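Local coordinates for ankyrin repeat domain-containing protein EMB506, chloroplastic (Arabidopsis thaliana, PDB 6JD6) that takes part in the initial differentiation of proplastids during embryo development, is needed for correct cotyledon and leaf-margin development, and has molecular condensate scaffold activity, at residues Leu119-Gln124 / Gly155-Val160; Thr147-Ala152 / Ser162-Lys167. One frame throughout, in Å; residues are numbered along the deposited sequence.

Interaction 1. Residues Leu119-Gln124 / Gly155-Val160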
# COMPACT_ATOMS: atom_id res chain seq x y z
N LEU A 119 5.01 6.26 8.11
CA LEU A 119 4.48 7.59 8.37
C LEU A 119 3.63 8.08 7.20
O LEU A 119 2.60 8.73 7.40
CB LEU A 119 5.62 8.57 8.67
CG LEU A 119 6.38 8.33 9.98
CD1 LEU A 119 7.59 9.25 10.07
CD2 LEU A 119 5.47 8.50 11.20
N ALA A 120 4.05 7.74 5.99
CA ALA A 120 3.27 8.08 4.80
C ALA A 120 1.90 7.41 4.82
O ALA A 120 0.88 8.06 4.59
CB ALA A 120 4.03 7.68 3.53
N LEU A 121 1.87 6.11 5.11
CA LEU A 121 0.62 5.37 5.11
C LEU A 121 -0.28 5.76 6.29
O LEU A 121 -1.50 5.56 6.24
CB LEU A 121 0.88 3.86 5.08
CG LEU A 121 1.51 3.30 3.80
CD1 LEU A 121 1.81 1.82 3.95
CD2 LEU A 121 0.62 3.54 2.57
N SER A 122 0.31 6.30 7.35
CA SER A 122 -0.46 6.77 8.50
C SER A 122 -0.69 8.27 8.47
O SER A 122 -1.12 8.86 9.46
CB SER A 122 0.22 6.36 9.82
OG SER A 122 0.11 4.96 10.03
N MET A 123 -0.40 8.89 7.32
CA MET A 123 -0.70 10.30 7.10
C MET A 123 0.05 11.24 8.04
O MET A 123 -0.51 12.22 8.51
CB MET A 123 -2.20 10.56 7.23
CG MET A 123 -3.07 9.76 6.27
SD MET A 123 -2.96 10.41 4.59
CE MET A 123 -3.01 12.17 4.91
N GLN A 124 1.31 10.94 8.32
CA GLN A 124 2.09 11.74 9.26
C GLN A 124 3.10 12.61 8.52
O GLN A 124 4.31 12.37 8.58
CB GLN A 124 2.81 10.84 10.26
CG GLN A 124 1.88 10.05 11.18
CD GLN A 124 1.39 10.87 12.37
OE1 GLN A 124 1.31 12.10 12.31
NE2 GLN A 124 1.06 10.18 13.46
N GLY A 155 -0.68 2.91 -1.34
CA GLY A 155 -1.70 3.12 -0.32
C GLY A 155 -2.72 4.16 -0.73
O GLY A 155 -3.68 4.42 0.00
N LYS A 156 -2.53 4.75 -1.90
CA LYS A 156 -3.42 5.79 -2.41
C LYS A 156 -3.63 6.92 -1.39
O LYS A 156 -4.75 7.37 -1.14
CB LYS A 156 -4.76 5.19 -2.86
CG LYS A 156 -5.57 6.07 -3.81
CD LYS A 156 -6.78 5.33 -4.36
CE LYS A 156 -7.67 6.23 -5.20
NZ LYS A 156 -8.28 7.31 -4.38
N LYS A 157 -2.52 7.37 -0.81
CA LYS A 157 -2.52 8.48 0.14
C LYS A 157 -2.21 9.77 -0.60
O LYS A 157 -1.08 10.27 -0.56
CB LYS A 157 -1.48 8.22 1.23
CG LYS A 157 -2.04 7.71 2.54
CD LYS A 157 -2.59 6.30 2.48
CE LYS A 157 -3.46 6.04 3.73
NZ LYS A 157 -3.55 4.62 4.18
N GLU A 158 -3.21 10.33 -1.27
CA GLU A 158 -2.97 11.35 -2.28
C GLU A 158 -2.41 12.69 -1.77
O GLU A 158 -1.64 13.33 -2.46
CB GLU A 158 -4.21 11.54 -3.18
CG GLU A 158 -4.53 10.27 -3.98
CD GLU A 158 -5.52 10.51 -5.11
OE1 GLU A 158 -5.17 10.22 -6.27
OE2 GLU A 158 -6.64 10.98 -4.84
N ALA A 159 -2.78 13.08 -0.56
CA ALA A 159 -2.24 14.31 0.03
C ALA A 159 -0.76 14.15 0.38
O ALA A 159 0.02 15.10 0.28
CB ALA A 159 -3.04 14.72 1.25
N VAL A 160 -0.39 12.95 0.81
CA VAL A 160 1.01 12.63 1.10
C VAL A 160 1.81 12.55 -0.20
O VAL A 160 2.93 13.06 -0.28
CB VAL A 160 1.12 11.30 1.88
CG1 VAL A 160 2.57 10.85 1.98
CG2 VAL A 160 0.50 11.44 3.26
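Two inter-helix turns of neighbouring ankyrin repeats meet here, Leu121 and Met123 of the first repeat facing Gly155, Lys157 and Val160 of the second. Helix 115-121 ends in a Schellman motif: Gln124 N bonds back to Leu119 O and Met123 N to Ala120 O, with Met123 at the C-prime position in positive phi (63°). Its flexible thioether chain bends at chi2 and chi3 and crosses the Lys157 and Val160 side chains obliquely, SD lying 3.5 Å from Lys157 CG and 3.8 Å from Val160 CG2. The methylenes of Lys157 thus pack as hydrocarbon against the Met123 sulfur while the ammonium goes on to a carbonyl. A bend at chi2 (69°) sets CD beside Leu121; the rest of the chain is extended, and NZ donates to Leu121 O at 3.1 Å, in the carbonyl plane and on a lone pair. The carbonyl end of a helix would probably suit an ammonium group. NZ also makes a weak bond to the backbone of a second, different protein, which binds along this side and is bonded by Ser122 and Gln124 too. Away from the lysine bond the packing is close and apolar. Ala120 CB, small enough to let the helices approach, meets Val160 CG1 at 3.8 Å, while Val160 CG2 lies 3.7 Å from Ala120 O. Leu121 reaches over the glycine, CD2 resting 3.7 Å from Gly155 CA; a beta carbon on Gly155 would come within about 2.3 Å of that methyl and clash, so a residue without a side chain fits. Such turn-to-turn and helix-to-helix packing between successive helix-turn-helix units is characteristic of the ankyrin repeat stack.

Interaction 2. Residues Thr147-Ala152 / Ser162-Lys167. With SO4 (sulfate ion), chain I.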
# COMPACT_ATOMS: atom_id res chain seq x y z
N THR A 147 10.57 3.52 -2.67
CA THR A 147 10.70 4.71 -1.84
C THR A 147 9.37 4.97 -1.14
O THR A 147 8.39 4.27 -1.38
CB THR A 147 11.07 5.95 -2.67
OG1 THR A 147 9.96 6.30 -3.51
CG2 THR A 147 12.29 5.68 -3.53
N ALA A 148 9.35 5.99 -0.29
CA ALA A 148 8.13 6.41 0.37
C ALA A 148 7.06 6.81 -0.65
O ALA A 148 5.86 6.61 -0.40
CB ALA A 148 8.41 7.56 1.32
N LEU A 149 7.48 7.37 -1.78
CA LEU A 149 6.55 7.75 -2.83
C LEU A 149 5.82 6.53 -3.40
O LEU A 149 4.60 6.54 -3.54
CB LEU A 149 7.26 8.52 -3.95
CG LEU A 149 6.38 8.98 -5.12
CD1 LEU A 149 5.30 9.94 -4.64
CD2 LEU A 149 7.22 9.62 -6.23
N HIS A 150 6.58 5.49 -3.75
CA HIS A 150 5.99 4.23 -4.22
C HIS A 150 4.92 3.75 -3.25
O HIS A 150 3.80 3.43 -3.65
CB HIS A 150 7.05 3.14 -4.33
CG HIS A 150 7.95 3.26 -5.52
ND1 HIS A 150 9.29 3.56 -5.42
CD2 HIS A 150 7.70 3.07 -6.84
CE1 HIS A 150 9.83 3.57 -6.63
NE2 HIS A 150 8.89 3.27 -7.51
N LYS A 151 5.27 3.70 -1.97
CA LYS A 151 4.37 3.17 -0.95
C LYS A 151 3.15 4.04 -0.74
O LYS A 151 2.04 3.53 -0.58
CB LYS A 151 5.10 2.99 0.38
CG LYS A 151 5.47 1.57 0.65
CD LYS A 151 4.24 0.68 0.66
CE LYS A 151 4.65 -0.77 0.49
NZ LYS A 151 5.68 -1.13 1.49
N ALA A 152 3.36 5.35 -0.74
CA ALA A 152 2.27 6.30 -0.58
C ALA A 152 1.25 6.15 -1.70
O ALA A 152 0.05 6.35 -1.50
CB ALA A 152 2.81 7.72 -0.54
N SER A 162 1.26 14.13 -3.11
CA SER A 162 1.52 15.46 -3.66
C SER A 162 2.54 16.23 -2.82
O SER A 162 3.31 17.02 -3.35
CB SER A 162 0.22 16.26 -3.79
OG SER A 162 -0.35 16.53 -2.52
N HIS A 163 2.53 16.00 -1.51
CA HIS A 163 3.51 16.63 -0.62
C HIS A 163 4.92 16.18 -0.97
O HIS A 163 5.83 17.00 -1.09
CB HIS A 163 3.21 16.30 0.85
CG HIS A 163 4.24 16.82 1.80
ND1 HIS A 163 4.23 18.11 2.28
CD2 HIS A 163 5.33 16.23 2.34
CE1 HIS A 163 5.26 18.29 3.09
NE2 HIS A 163 5.94 17.16 3.14
N LEU A 164 5.10 14.86 -1.11
CA LEU A 164 6.39 14.28 -1.46
C LEU A 164 6.92 14.81 -2.79
O LEU A 164 8.10 15.14 -2.91
CB LEU A 164 6.29 12.75 -1.52
CG LEU A 164 6.19 12.02 -0.18
CD1 LEU A 164 5.89 10.54 -0.41
CD2 LEU A 164 7.48 12.19 0.60
N LEU A 165 6.04 14.90 -3.78
CA LEU A 165 6.42 15.41 -5.10
C LEU A 165 6.85 16.87 -5.03
O LEU A 165 7.82 17.27 -5.68
CB LEU A 165 5.27 15.24 -6.10
CG LEU A 165 4.98 13.80 -6.51
CD1 LEU A 165 3.72 13.71 -7.36
CD2 LEU A 165 6.16 13.22 -7.27
N ARG A 166 6.14 17.66 -4.24
CA ARG A 166 6.50 19.07 -4.07
C ARG A 166 7.84 19.20 -3.36
O ARG A 166 8.59 20.14 -3.61
CB ARG A 166 5.41 19.84 -3.31
CG ARG A 166 4.18 20.16 -4.15
CD ARG A 166 3.25 21.13 -3.43
NE ARG A 166 2.79 20.61 -2.15
CZ ARG A 166 1.73 19.82 -2.00
NH1 ARG A 166 1.02 19.45 -3.06
NH2 ARG A 166 1.38 19.39 -0.80
N LYS A 167 8.15 18.23 -2.50
CA LYS A 167 9.43 18.22 -1.79
C LYS A 167 10.59 17.65 -2.61
O LYS A 167 11.73 17.62 -2.14
CB LYS A 167 9.31 17.50 -0.45
CG LYS A 167 9.09 18.44 0.72
CD LYS A 167 9.51 17.81 2.04
CE LYS A 167 9.77 18.89 3.07
NZ LYS A 167 8.67 19.90 3.09
S SO4 I . 3.33 21.43 1.75
O1 SO4 I . 2.61 22.66 1.42
O2 SO4 I . 4.18 21.05 0.62
O3 SO4 I . 4.17 21.66 2.93
O4 SO4 I . 2.38 20.36 2.02
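Leu164 and Leu149 are the main side chains joining the two antiparallel helices of the second repeat, whose axes come within 10.1 Å in segments 148-152 and 162-166. With CG beside the backbone N (chi1 -74°) and an extended chi2, Leu164 sends CD1 against the opposite backbone, 3.8 Å from Leu149 CA, near Ala148 and Ala152, whose small CB atoms admit the methyl. Leu149 has CG anti to its backbone N (chi1 180°), and its CD2 meets Leu165 CD2 at 3.9 Å, the two chains crossing at about a right angle. Thr147 and His150 form a capping box: Thr147 N donates to His150 ND1 at 3.0 Å, near the ring plane, while Thr147 OG1 accepts weakly from Leu149 N and His150 N. On the outer helix, His163 has CG anti to its backbone N (chi1 175°); its NE2 bonds Asp129 OD1 and its ND1 donates to O4 (2.9 Å) of a sulfate ion, probably from the crystallisation liquor. The guanidinium edge of Arg166 grips the ion, NE to O2 and NH2 to O4. An alanine at His163 would probably leave Asp129 OD1 without its NE2 donor and the sulfate held by Arg166 alone among these residues. The Thr-x-Leu-His start matches the TPLH-like signature of an ankyrin repeat.

Interaction 1 joins one ankyrin repeat to the next, whereas interaction 2 binds the two helices of a single repeat; both draw on helix 158-166, from its start and its end respectively. They touch directly: Ala152 O probably accepts a hydrogen bond from Lys157 N, and Ala152 CB packs against both Ala120 and Val160. All touching residues of 147-152/162-167 are buried and none bonds across, so that contact is purely apolar; its polar bonds, such as the capping box and the sulfate site, lie away from the leucine contact. The 119-124/155-160 contact, lying at the turns, is mixed: a buried apolar base, then Met123 and Ala159 exposed, and a lysine bond beside a bound partner protein.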